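PDB 4IIY: MccF from Escherichia coli, which provides self-immunity to the antibiotic microcin C7, probably by acting as a hydrolase of the peptidase S66 family. Local coordinates for residues B[47-52]-B[99-104]; B[111-116]-B[137-142]; B[261-266]-B[292-297]. The protein carries 1 engineered substitution. All coordinates share one frame; numbering follows the deposited sequence. Where two conformers were deposited one is given.

Interactions 1 and 2 lie in the buried interior of the N-terminal region and share a sheet: strand 45-49, which helix 94-105 covers in interaction 1, is the neighbour of strand 110-115, one half of interaction 2. They touch directly, with Ser50 and Thr116 meeting through their hydroxyls. Interaction 3 belongs to the C-terminal region, its centre about 33 Å from that of interaction 1 and about 28 Å from that of interaction 2, and is partly open to solvent. The chemistry follows the place: rings and a carboxylate join helix to sheet, a regular peptide ladder with aliphatic faces joins two strands, and backbone hydrogen bonds plus a lysine-to-carbonyl bond hold a turn near the surface.

Interaction 1 of 3, residues B[47-52]-B[99-104]; sequences GFFSSS and QEFNEL
Phe49 and Phe101 make the aromatic part of this contact, a T-shaped stack with ring planes at 87° and centroids 5.0 Å apart. Phe101 presents its CD2-CE2 edge to one face of the Phe49 ring; CD2 stands 3.7 Å above that plane, over the centre. With Phe49 CG between its own backbone N and carbonyl carbon (chi1 67°) and Phe101 CG opposite its N, the two side chains lie side by side, pointing the same way. The apolar packing is extended by Leu104, whose CD1 branch lies 3.8 Å from Phe49 CB; the same methyl rests against the carbonyl oxygen of Phe48.

The elements joined are strand 45-49 of a largely parallel sheet and helix 94-105, running nearly antiparallel at 168° with their short axes 8.5 Å apart. This is the layered packing of an alpha/beta fold: the helix lies on the crossover from strand 76-79 to strand 110-115, and strand 45-49 sits between those two in the sheet.

Polar bonding gathers on Glu100, whose extended chain carries its carboxylate to the backbone of Ser50. Ser50 N donates to Glu100 OE1 over 2.8 Å, approaching from above the carboxylate plane. Glu100 OE2 accepts from a water at 2.8 Å that also bonds Ser50 OG, and from the backbone N of Leu82, which helps fix the buried acid's rotation. Ser50 OG is further bonded to Thr116 OG1.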
ATOM      1  N   GLY B  47     -26.311   8.745 -11.770  1.00  9.23           N
ATOM      2  CA  GLY B  47     -25.838   7.517 -12.390  1.00  9.37           C
ATOM      3  C   GLY B  47     -24.845   6.835 -11.477  1.00  7.98           C
ATOM      4  O   GLY B  47     -24.095   7.521 -10.790  1.00 10.46           O
ATOM      5  N   PHE B  48     -24.835   5.506 -11.451  1.00  7.61           N
ATOM      6  CA  PHE B  48     -23.894   4.807 -10.585  1.00  7.17           C
ATOM      7  C   PHE B  48     -23.012   3.818 -11.335  1.00  8.38           C
ATOM      8  O   PHE B  48     -23.421   3.241 -12.355  1.00  8.07           O
ATOM      9  CB  PHE B  48     -24.593   4.181  -9.367  1.00  8.35           C
ATOM     10  CG  PHE B  48     -25.715   3.221  -9.689  1.00  9.11           C
ATOM     11  CD1 PHE B  48     -25.444   1.913 -10.045  1.00  7.44           C
ATOM     12  CD2 PHE B  48     -27.044   3.617  -9.578  1.00  8.98           C
ATOM     13  CE1 PHE B  48     -26.474   1.007 -10.285  1.00  8.55           C
ATOM     14  CE2 PHE B  48     -28.082   2.716  -9.827  1.00  9.76           C
ATOM     15  CZ  PHE B  48     -27.794   1.415 -10.188  1.00 10.15           C
ATOM     16  N   PHE B  49     -21.789   3.647 -10.832  1.00  7.43           N
ATOM     17  CA  PHE B  49     -20.781   2.822 -11.493  1.00  8.09           C
ATOM     18  C   PHE B  49     -20.048   1.957 -10.474  1.00  7.45           C
ATOM     19  O   PHE B  49     -19.965   2.314  -9.294  1.00  8.16           O
ATOM     20  CB  PHE B  49     -19.772   3.710 -12.237  1.00  7.81           C
ATOM     21  CG  PHE B  49     -18.917   4.542 -11.323  1.00  7.57           C
ATOM     22  CD1 PHE B  49     -17.651   4.119 -10.963  1.00  8.32           C
ATOM     23  CD2 PHE B  49     -19.396   5.722 -10.785  1.00  7.28           C
ATOM     24  CE1 PHE B  49     -16.878   4.870 -10.100  1.00  8.77           C
ATOM     25  CE2 PHE B  49     -18.625   6.479  -9.935  1.00  7.96           C
ATOM     26  CZ  PHE B  49     -17.364   6.047  -9.581  1.00  9.30           C
ATOM     27  N   SER B  50     -19.512   0.830 -10.937  1.00  7.03           N
ATOM     28  CA  SER B  50     -18.758  -0.100 -10.098  1.00  7.43           C
ATOM     29  C   SER B  50     -17.321  -0.204 -10.614  1.00  7.28           C
ATOM     30  O   SER B  50     -17.004  -1.026 -11.483  1.00  7.94           O
ATOM     31  CB  SER B  50     -19.432  -1.473 -10.099  1.00  7.82           C
ATOM     32  OG  SER B  50     -20.783  -1.392  -9.650  1.00  7.56           O
ATOM     33  N   SER B  51     -16.448   0.640 -10.074  1.00  6.80           N
ATOM     34  CA  SER B  51     -15.071   0.711 -10.560  1.00  7.36           C
ATOM     35  C   SER B  51     -14.157  -0.351  -9.955  1.00  6.42           C
ATOM     36  O   SER B  51     -12.994  -0.462 -10.355  1.00  7.16           O
ATOM     37  CB  SER B  51     -14.469   2.102 -10.338  1.00  8.49           C
ATOM     38  OG  SER B  51     -14.431   2.465  -8.961  1.00  8.36           O
ATOM     39  N   SER B  52     -14.671  -1.145  -9.018  1.00  6.63           N
ATOM     40  CA  SER B  52     -13.864  -2.202  -8.415  1.00  8.12           C
ATOM     41  C   SER B  52     -14.717  -3.417  -8.026  1.00  6.75           C
ATOM     42  O   SER B  52     -15.057  -4.231  -8.893  1.00  8.26           O
ATOM     43  CB  SER B  52     -13.054  -1.656  -7.231  1.00  8.29           C
ATOM     44  OG  SER B  52     -12.065  -2.581  -6.812  1.00  8.12           O
ATOM     45  N   GLN B  99     -14.863   2.260 -19.398  1.00  9.00           N
ATOM     46  CA  GLN B  99     -15.984   2.530 -20.300  1.00  9.60           C
ATOM     47  C   GLN B  99     -17.269   2.805 -19.522  1.00  9.10           C
ATOM     48  O   GLN B  99     -18.038   3.704 -19.873  1.00  9.37           O
ATOM     49  CB  GLN B  99     -16.220   1.330 -21.223  1.00 12.06           C
ATOM     50  CG  GLN B  99     -15.102   1.021 -22.211  1.00 22.41           C
ATOM     51  CD  GLN B  99     -15.180  -0.399 -22.777  1.00 27.64           C
ATOM     52  OE1 GLN B  99     -16.213  -1.071 -22.686  1.00 30.02           O
ATOM     53  NE2 GLN B  99     -14.080  -0.859 -23.363  1.00 26.02           N
ATOM     54  N   GLU B 100     -17.526   2.013 -18.484  1.00  8.11           N
ATOM     55  CA  GLU B 100     -18.740   2.194 -17.695  1.00  8.90           C
ATOM     56  C   GLU B 100     -18.804   3.624 -17.157  1.00  8.39           C
ATOM     57  O   GLU B 100     -19.841   4.285 -17.210  1.00  9.14           O
ATOM     58  CB  GLU B 100     -18.788   1.213 -16.524  1.00  8.34           C
ATOM     59  CG  GLU B 100     -20.095   1.359 -15.734  1.00  9.66           C
ATOM     60  CD  GLU B 100     -20.172   0.555 -14.449  1.00  8.56           C
ATOM     61  OE1 GLU B 100     -19.171   0.494 -13.699  1.00  8.64           O
ATOM     62  OE2 GLU B 100     -21.264   0.006 -14.182  1.00  9.60           O
ATOM     63  N   PHE B 101     -17.680   4.092 -16.624  1.00  8.40           N
ATOM     64  CA  PHE B 101     -17.609   5.433 -16.059  1.00  8.73           C
ATOM     65  C   PHE B 101     -17.763   6.498 -17.150  1.00  8.23           C
ATOM     66  O   PHE B 101     -18.540   7.445 -17.012  1.00  8.26           O
ATOM     67  CB  PHE B 101     -16.284   5.623 -15.305  1.00  8.41           C
ATOM     68  CG  PHE B 101     -16.174   6.940 -14.587  1.00  8.09           C
ATOM     69  CD1 PHE B 101     -15.721   8.077 -15.244  1.00  9.35           C
ATOM     70  CD2 PHE B 101     -16.522   7.043 -13.244  1.00 10.17           C
ATOM     71  CE1 PHE B 101     -15.625   9.300 -14.574  1.00  9.31           C
ATOM     72  CE2 PHE B 101     -16.427   8.254 -12.569  1.00 11.36           C
ATOM     73  CZ  PHE B 101     -15.975   9.379 -13.235  1.00  9.55           C
ATOM     74  N   ASN B 102     -17.020   6.336 -18.242  1.00  8.19           N
ATOM     75  CA  ASN B 102     -17.069   7.318 -19.320  1.00  8.71           C
ATOM     76  C   ASN B 102     -18.486   7.479 -19.871  1.00  9.78           C
ATOM     77  O   ASN B 102     -18.915   8.590 -20.191  1.00 10.23           O
ATOM     78  CB  ASN B 102     -16.097   6.953 -20.448  1.00  9.60           C
ATOM     79  CG  ASN B 102     -14.637   7.160 -20.064  1.00  8.47           C
ATOM     80  OD1 ASN B 102     -14.318   7.949 -19.186  1.00 10.79           O
ATOM     81  ND2 ASN B 102     -13.745   6.444 -20.735  1.00 10.08           N
ATOM     82  N   GLU B 103     -19.212   6.372 -19.966  1.00  9.24           N
ATOM     83  CA  GLU B 103     -20.571   6.409 -20.504  1.00 11.53           C
ATOM     84  C   GLU B 103     -21.507   7.260 -19.650  1.00 10.33           C
ATOM     85  O   GLU B 103     -22.428   7.892 -20.166  1.00 12.55           O
ATOM     86  CB  GLU B 103     -21.117   4.996 -20.686  1.00 13.42           C
ATOM     87  CG  GLU B 103     -20.501   4.282 -21.874  1.00 15.60           C
ATOM     88  CD  GLU B 103     -21.038   2.877 -22.054  1.00 28.51           C
ATOM     89  OE1 GLU B 103     -21.860   2.445 -21.221  1.00 35.57           O
ATOM     90  OE2 GLU B 103     -20.635   2.203 -23.024  1.00 33.41           O
ATOM     91  N   LEU B 104     -21.265   7.309 -18.348  1.00  9.47           N
ATOM     92  CA  LEU B 104     -22.047   8.181 -17.486  1.00  9.34           C
ATOM     93  C   LEU B 104     -21.678   9.644 -17.719  1.00 10.42           C
ATOM     94  O   LEU B 104     -22.553  10.511 -17.720  1.00 11.46           O
ATOM     95  CB  LEU B 104     -21.886   7.792 -16.014  1.00  9.82           C
ATOM     96  CG  LEU B 104     -22.310   6.364 -15.660  1.00 11.08           C
ATOM     97  CD1 LEU B 104     -22.038   6.091 -14.186  1.00 11.50           C
ATOM     98  CD2 LEU B 104     -23.773   6.103 -15.990  1.00 10.98           C
TER
HETATM   99  O   HOH W   1     -22.324  -0.592 -11.703  1.00  9.51           O

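Interaction 2 of 3, residues B[111-116]-B[137-142]; sequences TCIMST and NPKIII
Thr111 to Ser115 run alongside Ile140 to Ile142 as a parallel ladder, the strands only 8° apart in direction and pairing Cys112 with Ile140, Ile113 with Ile141 and Met114 with Ile142. Four backbone hydrogen bonds hold the two strands together: Ile140 N to Thr111 O, Ile113 N to Ile140 O (2.7 Å), Ile142 N to Ile113 O, and Ser115 N to Ile142 O. Ile113 and Ile142 thus each use both N and O across the seam, as does Ile140.

On one face Cys112, Met114, Ile140 and Ile142 gather. The CG2 branch of Ile142 is the touching group: it meets Cys112 SG at 3.7 Å and lies against Met114 CB and CG. That methyl stands between the Ile142 backbone N and carbonyl carbon because CG1 has taken the place opposite the N (chi1 -170°). On the reverse face Ile141 bends back through chi2, -62°, bringing its CD1 methyl 3.7 Å from Ile113 CB and also against Ile113 CD1. Lys139 crosses the same isoleucine with its methylenes, CD lying 3.8 Å from Ile113 CD1, while its amine is bonded to the carbonyls of Ile110 and Asn107.

Helix 131-136 completes this beta-alpha-beta unit, and strand 140-143 leads on to position 145, the predicted nucleophile, which holds an engineered alanine here. Phe101 of helix 94-105 covers the Ile113 and Ile141 face, Phe186 of helix 178-191 packs on Met114 and Ile142, and strand 45-49 flanks strand 110-115 within the sheet.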
ATOM      1  N   THR B 111     -26.668  14.393 -13.422  1.00 10.04           N
ATOM      2  CA  THR B 111     -26.100  15.495 -12.650  1.00 10.40           C
ATOM      3  C   THR B 111     -25.000  15.008 -11.693  1.00  9.48           C
ATOM      4  O   THR B 111     -24.068  15.743 -11.375  1.00 11.08           O
ATOM      5  CB  THR B 111     -27.197  16.233 -11.845  1.00 11.08           C
ATOM      6  OG1 THR B 111     -28.128  16.836 -12.754  1.00 13.53           O
ATOM      7  CG2 THR B 111     -26.610  17.318 -10.965  1.00 13.02           C
ATOM      8  N   CYS B 112     -25.138  13.767 -11.226  1.00  9.21           N
ATOM      9  CA  CYS B 112     -24.250  13.198 -10.212  1.00  8.32           C
ATOM     10  C   CYS B 112     -23.868  11.784 -10.614  1.00  9.11           C
ATOM     11  O   CYS B 112     -24.735  10.978 -10.972  1.00  8.93           O
ATOM     12  CB  CYS B 112     -24.944  13.200  -8.844  1.00  9.80           C
ATOM     13  SG  CYS B 112     -24.075  12.338  -7.512  1.00  9.74           S
ATOM     14  N   ILE B 113     -22.567  11.509 -10.580  1.00  7.76           N
ATOM     15  CA  ILE B 113     -22.018  10.179 -10.830  1.00  8.40           C
ATOM     16  C   ILE B 113     -21.510   9.628  -9.499  1.00  7.42           C
ATOM     17  O   ILE B 113     -20.589  10.191  -8.902  1.00  8.14           O
ATOM     18  CB  ILE B 113     -20.882  10.239 -11.871  1.00  7.66           C
ATOM     19  CG1 ILE B 113     -21.440  10.692 -13.226  1.00  9.76           C
ATOM     20  CG2 ILE B 113     -20.186   8.892 -12.001  1.00  9.55           C
ATOM     21  CD1 ILE B 113     -20.381  10.893 -14.300  1.00 11.62           C
ATOM     22  N   MET B 114     -22.142   8.549  -9.038  1.00  7.79           N
ATOM     23  CA  MET B 114     -21.950   8.012  -7.695  1.00  7.43           C
ATOM     24  C   MET B 114     -21.401   6.589  -7.737  1.00  7.25           C
ATOM     25  O   MET B 114     -21.927   5.728  -8.445  1.00  7.74           O
ATOM     26  CB  MET B 114     -23.293   8.018  -6.951  1.00  8.45           C
ATOM     27  CG  MET B 114     -23.250   7.423  -5.544  1.00  8.75           C
ATOM     28  SD  MET B 114     -24.873   7.441  -4.728  1.00  9.26           S
ATOM     29  CE  MET B 114     -25.068   9.202  -4.424  1.00 11.40           C
ATOM     30  N   SER B 115     -20.342   6.339  -6.976  1.00  7.09           N
ATOM     31  CA  SER B 115     -19.808   4.999  -6.838  1.00  6.71           C
ATOM     32  C   SER B 115     -20.816   4.068  -6.184  1.00  6.28           C
ATOM     33  O   SER B 115     -21.502   4.475  -5.249  1.00  7.48           O
ATOM     34  CB  SER B 115     -18.547   5.072  -5.983  1.00  8.06           C
ATOM     35  OG  SER B 115     -18.036   3.788  -5.708  1.00  8.25           O
ATOM     36  N   THR B 116     -20.902   2.822  -6.642  1.00  6.77           N
ATOM     37  CA  THR B 116     -21.689   1.835  -5.900  1.00  7.09           C
ATOM     38  C   THR B 116     -20.977   1.385  -4.611  1.00  7.24           C
ATOM     39  O   THR B 116     -21.611   1.244  -3.555  1.00  7.18           O
ATOM     40  CB  THR B 116     -22.014   0.591  -6.735  1.00  7.61           C
ATOM     41  OG1 THR B 116     -20.790  -0.004  -7.184  1.00  7.74           O
ATOM     42  CG2 THR B 116     -22.904   0.942  -7.934  1.00  7.62           C
ATOM     43  N   ASN B 137     -18.106  18.441 -19.664  1.00 13.56           N
ATOM     44  CA  ASN B 137     -19.385  18.115 -19.041  1.00 16.26           C
ATOM     45  C   ASN B 137     -19.206  17.860 -17.549  1.00 13.64           C
ATOM     46  O   ASN B 137     -19.363  16.726 -17.093  1.00 13.55           O
ATOM     47  CB  ASN B 137     -19.987  16.861 -19.690  1.00 17.53           C
ATOM     48  CG  ASN B 137     -19.983  16.923 -21.209  1.00 23.93           C
ATOM     49  OD1 ASN B 137     -20.870  17.520 -21.819  1.00 26.26           O
ATOM     50  ND2 ASN B 137     -18.982  16.300 -21.828  1.00 21.58           N
ATOM     51  N   PRO B 138     -18.854  18.902 -16.786  1.00 12.51           N
ATOM     52  CA  PRO B 138     -18.576  18.664 -15.365  1.00 12.53           C
ATOM     53  C   PRO B 138     -19.811  18.156 -14.631  1.00 12.59           C
ATOM     54  O   PRO B 138     -20.927  18.635 -14.868  1.00 14.79           O
ATOM     55  CB  PRO B 138     -18.143  20.040 -14.843  1.00 15.88           C
ATOM     56  CG  PRO B 138     -18.522  21.023 -15.907  1.00 20.88           C
ATOM     57  CD  PRO B 138     -18.561  20.284 -17.200  1.00 16.41           C
ATOM     58  N   LYS B 139     -19.609  17.167 -13.768  1.00 10.52           N
ATOM     59  CA  LYS B 139     -20.684  16.609 -12.957  1.00  9.53           C
ATOM     60  C   LYS B 139     -20.165  16.415 -11.543  1.00  9.24           C
ATOM     61  O   LYS B 139     -18.956  16.450 -11.310  1.00  9.62           O
ATOM     62  CB  LYS B 139     -21.167  15.268 -13.528  1.00 10.43           C
ATOM     63  CG  LYS B 139     -21.793  15.374 -14.930  1.00 10.65           C
ATOM     64  CD  LYS B 139     -22.133  14.001 -15.493  1.00 12.02           C
ATOM     65  CE  LYS B 139     -22.428  14.058 -16.988  1.00 12.53           C
ATOM     66  NZ  LYS B 139     -23.580  14.952 -17.323  1.00 15.07           N
ATOM     67  N   ILE B 140     -21.084  16.227 -10.603  1.00  9.27           N
ATOM     68  CA  ILE B 140     -20.723  15.861  -9.246  1.00  8.80           C
ATOM     69  C   ILE B 140     -20.268  14.405  -9.234  1.00  7.20           C
ATOM     70  O   ILE B 140     -21.045  13.507  -9.556  1.00 10.06           O
ATOM     71  CB  ILE B 140     -21.927  16.022  -8.305  1.00  8.49           C
ATOM     72  CG1 ILE B 140     -22.394  17.483  -8.280  1.00  9.61           C
ATOM     73  CG2 ILE B 140     -21.578  15.521  -6.898  1.00  9.81           C
ATOM     74  CD1 ILE B 140     -23.761  17.675  -7.661  1.00 12.00           C
ATOM     75  N   ILE B 141     -19.007  14.170  -8.881  1.00  7.77           N
ATOM     76  CA  ILE B 141     -18.466  12.817  -8.800  1.00  7.97           C
ATOM     77  C   ILE B 141     -18.241  12.533  -7.323  1.00  7.52           C
ATOM     78  O   ILE B 141     -17.556  13.307  -6.647  1.00  7.83           O
ATOM     79  CB  ILE B 141     -17.118  12.690  -9.550  1.00  8.56           C
ATOM     80  CG1 ILE B 141     -17.182  13.336 -10.938  1.00 12.33           C
ATOM     81  CG2 ILE B 141     -16.679  11.226  -9.610  1.00 10.05           C
ATOM     82  CD1 ILE B 141     -18.168  12.729 -11.855  1.00 14.48           C
ATOM     83  N   ILE B 142     -18.829  11.452  -6.820  1.00  7.64           N
ATOM     84  CA  ILE B 142     -18.852  11.191  -5.385  1.00  7.55           C
ATOM     85  C   ILE B 142     -18.666   9.710  -5.052  1.00  7.17           C
ATOM     86  O   ILE B 142     -19.181   8.820  -5.741  1.00  7.44           O
ATOM     87  CB  ILE B 142     -20.146  11.770  -4.744  1.00  8.05           C
ATOM     88  CG1 ILE B 142     -20.087  11.745  -3.210  1.00  7.54           C
ATOM     89  CG2 ILE B 142     -21.393  11.058  -5.281  1.00  8.87           C
ATOM     90  CD1 ILE B 142     -21.120  12.658  -2.573  1.00  9.28           C
TER

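Interaction 3 of 3, residues B[261-266]-B[292-297]; sequences IRNGDI and FDKVSA. With EDO (1,2-ethanediol), chain M.
Val295 is pressed against the backbone of Asp265, its CB 3.3 Å from Asp265 O, and this is the close-fitting, buried part of the contact. The same carbonyl accepts from Ser296 N over 2.9 Å, nearly in line with its bond. Val295 CG1 also touches Ile261 CG2 at 3.8 Å, the two branched side chains passing at a slant, and Ile266 CG1 lies near Ala297 CB. The contact thereby joins the entries of two adjacent parallel strands, 266-270 and 297-301.

The first segment is shaped by a type II beta turn from Arg262 to Asp265, with Gly264 at the third position and its phi at +91°. Asp265 closes the turn twice: its backbone N reaches Arg262 O, and its OD2 takes the Arg262 N-H at 2.8 Å from well above the carboxylate plane.

Toward solvent the fit is looser. Nearer the rim, Gly264 N donates to Lys294 O over 2.9 Å. Lys294 stretches out fully beyond CG along the Ile261 carbonyl, and its NZ donates to Ile261 O at 3.0 Å, tilted from the carbonyl plane. Asn263, exposed at the turn's tip, lies across this chain at about a right angle, with OD1 3.5 Å from Lys294 CG. A 1,2-ethanediol, probably from the crystallisation liquor, lies beside Ile261, its O2 accepting the Ile261 N-H at 2.8 Å.

Main-chain carbonyls thus supply all three acceptors across the contact, and the lysine's bond is ion-dipole, leaving its charge uncompensated by that carbonyl. Two backbone-backbone bonds and one from lysine make the join between the 262-265 turn and residues 294-296 depend largely on main-chain geometry, while a salt bridge from Asp265 OD2 to Arg240 ties the turn to strand 236-245.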
ATOM      1  N   ILE B 261       0.741  18.026  -3.203  1.00  9.55           N
ATOM      2  CA  ILE B 261       0.463  18.638  -1.909  1.00 10.37           C
ATOM      3  C   ILE B 261       1.373  19.843  -1.742  1.00 11.61           C
ATOM      4  O   ILE B 261       2.568  19.772  -2.032  1.00 11.95           O
ATOM      5  CB  ILE B 261       0.669  17.634  -0.768  1.00 11.03           C
ATOM      6  CG1 ILE B 261      -0.373  16.520  -0.893  1.00 12.32           C
ATOM      7  CG2 ILE B 261       0.569  18.325   0.592  1.00 12.23           C
ATOM      8  CD1 ILE B 261      -0.168  15.344   0.052  1.00 14.48           C
ATOM      9  N   ARG B 262       0.796  20.953  -1.297  1.00 11.47           N
ATOM     10  CA  ARG B 262       1.525  22.211  -1.259  1.00 12.87           C
ATOM     11  C   ARG B 262       1.542  22.822   0.123  1.00 11.52           C
ATOM     12  O   ARG B 262       0.702  22.510   0.965  1.00 10.82           O
ATOM     13  CB  ARG B 262       0.916  23.199  -2.252  1.00 17.40           C
ATOM     14  CG  ARG B 262       1.013  22.722  -3.699  1.00 21.69           C
ATOM     15  CD  ARG B 262       0.799  23.851  -4.693  1.00 34.21           C
ATOM     16  NE  ARG B 262      -0.615  24.118  -4.935  1.00 43.68           N
ATOM     17  CZ  ARG B 262      -1.313  23.592  -5.936  1.00 47.86           C
ATOM     18  NH1 ARG B 262      -0.729  22.765  -6.794  1.00 46.95           N
ATOM     19  NH2 ARG B 262      -2.597  23.893  -6.081  1.00 49.78           N
ATOM     20  N   ASN B 263       2.524  23.689   0.354  1.00 11.60           N
ATOM     21  CA  ASN B 263       2.597  24.430   1.605  1.00 11.55           C
ATOM     22  C   ASN B 263       1.249  25.042   1.954  1.00 11.43           C
ATOM     23  O   ASN B 263       0.624  25.696   1.124  1.00 11.56           O
ATOM     24  CB  ASN B 263       3.640  25.547   1.507  1.00 14.21           C
ATOM     25  CG  ASN B 263       5.059  25.021   1.508  1.00 17.92           C
ATOM     26  OD1 ASN B 263       5.363  24.007   2.133  1.00 18.88           O
ATOM     27  ND2 ASN B 263       5.948  25.729   0.817  1.00 22.21           N
ATOM     28  N   GLY B 264       0.818  24.834   3.190  1.00 10.31           N
ATOM     29  CA  GLY B 264      -0.429  25.414   3.644  1.00 10.26           C
ATOM     30  C   GLY B 264      -1.670  24.564   3.445  1.00 10.44           C
ATOM     31  O   GLY B 264      -2.717  24.904   3.974  1.00 10.83           O
ATOM     32  N   ASP B 265      -1.574  23.473   2.688  1.00  9.63           N
ATOM     33  CA  ASP B 265      -2.719  22.576   2.521  1.00  8.70           C
ATOM     34  C   ASP B 265      -3.148  21.977   3.856  1.00  7.91           C
ATOM     35  O   ASP B 265      -2.352  21.854   4.793  1.00  9.30           O
ATOM     36  CB  ASP B 265      -2.380  21.412   1.582  1.00 10.00           C
ATOM     37  CG  ASP B 265      -2.385  21.793   0.112  1.00 11.43           C
ATOM     38  OD1 ASP B 265      -2.870  22.884  -0.279  1.00 11.55           O
ATOM     39  OD2 ASP B 265      -1.903  20.945  -0.677  1.00 12.38           O
ATOM     40  N   ILE B 266      -4.412  21.581   3.925  1.00  7.45           N
ATOM     41  CA  ILE B 266      -4.907  20.737   5.008  1.00  8.07           C
ATOM     42  C   ILE B 266      -4.985  19.302   4.488  1.00  8.00           C
ATOM     43  O   ILE B 266      -5.654  19.044   3.495  1.00  9.15           O
ATOM     44  CB  ILE B 266      -6.293  21.207   5.505  1.00  8.33           C
ATOM     45  CG1 ILE B 266      -6.175  22.585   6.160  1.00 10.44           C
ATOM     46  CG2 ILE B 266      -6.900  20.192   6.472  1.00  9.40           C
ATOM     47  CD1 ILE B 266      -7.504  23.197   6.567  1.00 11.65           C
ATOM     48  N   PHE B 292       4.602  16.360   5.986  1.00  8.58           N
ATOM     49  CA  PHE B 292       4.458  17.023   7.280  1.00  9.86           C
ATOM     50  C   PHE B 292       5.311  18.295   7.382  1.00 10.52           C
ATOM     51  O   PHE B 292       5.201  19.037   8.360  1.00 11.57           O
ATOM     52  CB  PHE B 292       4.738  16.051   8.433  1.00  9.39           C
ATOM     53  CG  PHE B 292       3.836  14.838   8.439  1.00  8.81           C
ATOM     54  CD1 PHE B 292       2.484  14.952   8.142  1.00  9.58           C
ATOM     55  CD2 PHE B 292       4.347  13.579   8.720  1.00  9.62           C
ATOM     56  CE1 PHE B 292       1.657  13.835   8.137  1.00  9.89           C
ATOM     57  CE2 PHE B 292       3.520  12.461   8.721  1.00 10.18           C
ATOM     58  CZ  PHE B 292       2.181  12.593   8.430  1.00 11.27           C
ATOM     59  N   ASP B 293       6.135  18.555   6.369  1.00  9.41           N
ATOM     60  CA  ASP B 293       6.852  19.826   6.269  1.00 10.82           C
ATOM     61  C   ASP B 293       6.006  20.878   5.561  1.00 10.50           C
ATOM     62  O   ASP B 293       6.339  22.068   5.593  1.00 14.28           O
ATOM     63  CB  ASP B 293       8.172  19.654   5.503  1.00 12.96           C
ATOM     64  CG  ASP B 293       9.202  18.836   6.266  1.00 17.23           C
ATOM     65  OD1 ASP B 293       9.111  18.754   7.509  1.00 19.02           O
ATOM     66  OD2 ASP B 293      10.114  18.285   5.608  1.00 20.71           O
ATOM     67  N   LYS B 294       4.932  20.441   4.912  1.00  9.03           N
ATOM     68  CA  LYS B 294       4.108  21.328   4.102  1.00 10.91           C
ATOM     69  C   LYS B 294       2.765  21.683   4.721  1.00  9.23           C
ATOM     70  O   LYS B 294       2.342  22.839   4.654  1.00 10.76           O
ATOM     71  CB  LYS B 294       3.831  20.699   2.738  1.00 11.66           C
ATOM     72  CG  LYS B 294       5.038  20.518   1.834  1.00 11.62           C
ATOM     73  CD  LYS B 294       4.606  19.708   0.610  1.00 17.01           C
ATOM     74  CE  LYS B 294       5.731  19.397  -0.354  1.00 22.22           C
ATOM     75  NZ  LYS B 294       5.213  18.494  -1.430  1.00 20.50           N
ATOM     76  N   VAL B 295       2.063  20.696   5.272  1.00  8.82           N
ATOM     77  CA  VAL B 295       0.661  20.905   5.622  1.00  8.24           C
ATOM     78  C   VAL B 295       0.485  21.727   6.897  1.00  8.45           C
ATOM     79  O   VAL B 295       1.298  21.646   7.821  1.00 10.90           O
ATOM     80  CB  VAL B 295      -0.149  19.583   5.687  1.00  9.68           C
ATOM     81  CG1 VAL B 295      -0.100  18.872   4.338  1.00 10.69           C
ATOM     82  CG2 VAL B 295       0.362  18.669   6.782  1.00 10.56           C
ATOM     83  N   SER B 296      -0.586  22.515   6.933  1.00  8.83           N
ATOM     84  CA  SER B 296      -0.832  23.370   8.091  0.57 10.23           C
ATOM     85  C   SER B 296      -1.760  22.737   9.125  1.00 10.20           C
ATOM     86  O   SER B 296      -1.850  23.211  10.263  1.00  9.68           O
ATOM     87  CB  SER B 296      -1.373  24.727   7.651  0.57 11.23           C
ATOM     88  OG  SER B 296      -0.424  25.415   6.856  0.57 10.87           O
ATOM     89  N   ALA B 297      -2.438  21.656   8.747  1.00  9.93           N
ATOM     90  CA  ALA B 297      -3.279  20.899   9.668  1.00  8.76           C
ATOM     91  C   ALA B 297      -3.541  19.535   9.043  1.00  8.14           C
ATOM     92  O   ALA B 297      -3.368  19.348   7.834  1.00  8.60           O
ATOM     93  CB  ALA B 297      -4.602  21.634   9.941  1.00  9.20           C
TER
HETATM   94  C1  EDO M 403       2.598  14.025  -2.575  1.00 17.33           C
HETATM   95  O1  EDO M 403       3.902  14.044  -1.973  1.00 18.55           O
HETATM   96  C2  EDO M 403       2.595  14.915  -3.806  1.00 17.70           C
HETATM   97  O2  EDO M 403       2.929  16.243  -3.390  1.00 15.80           O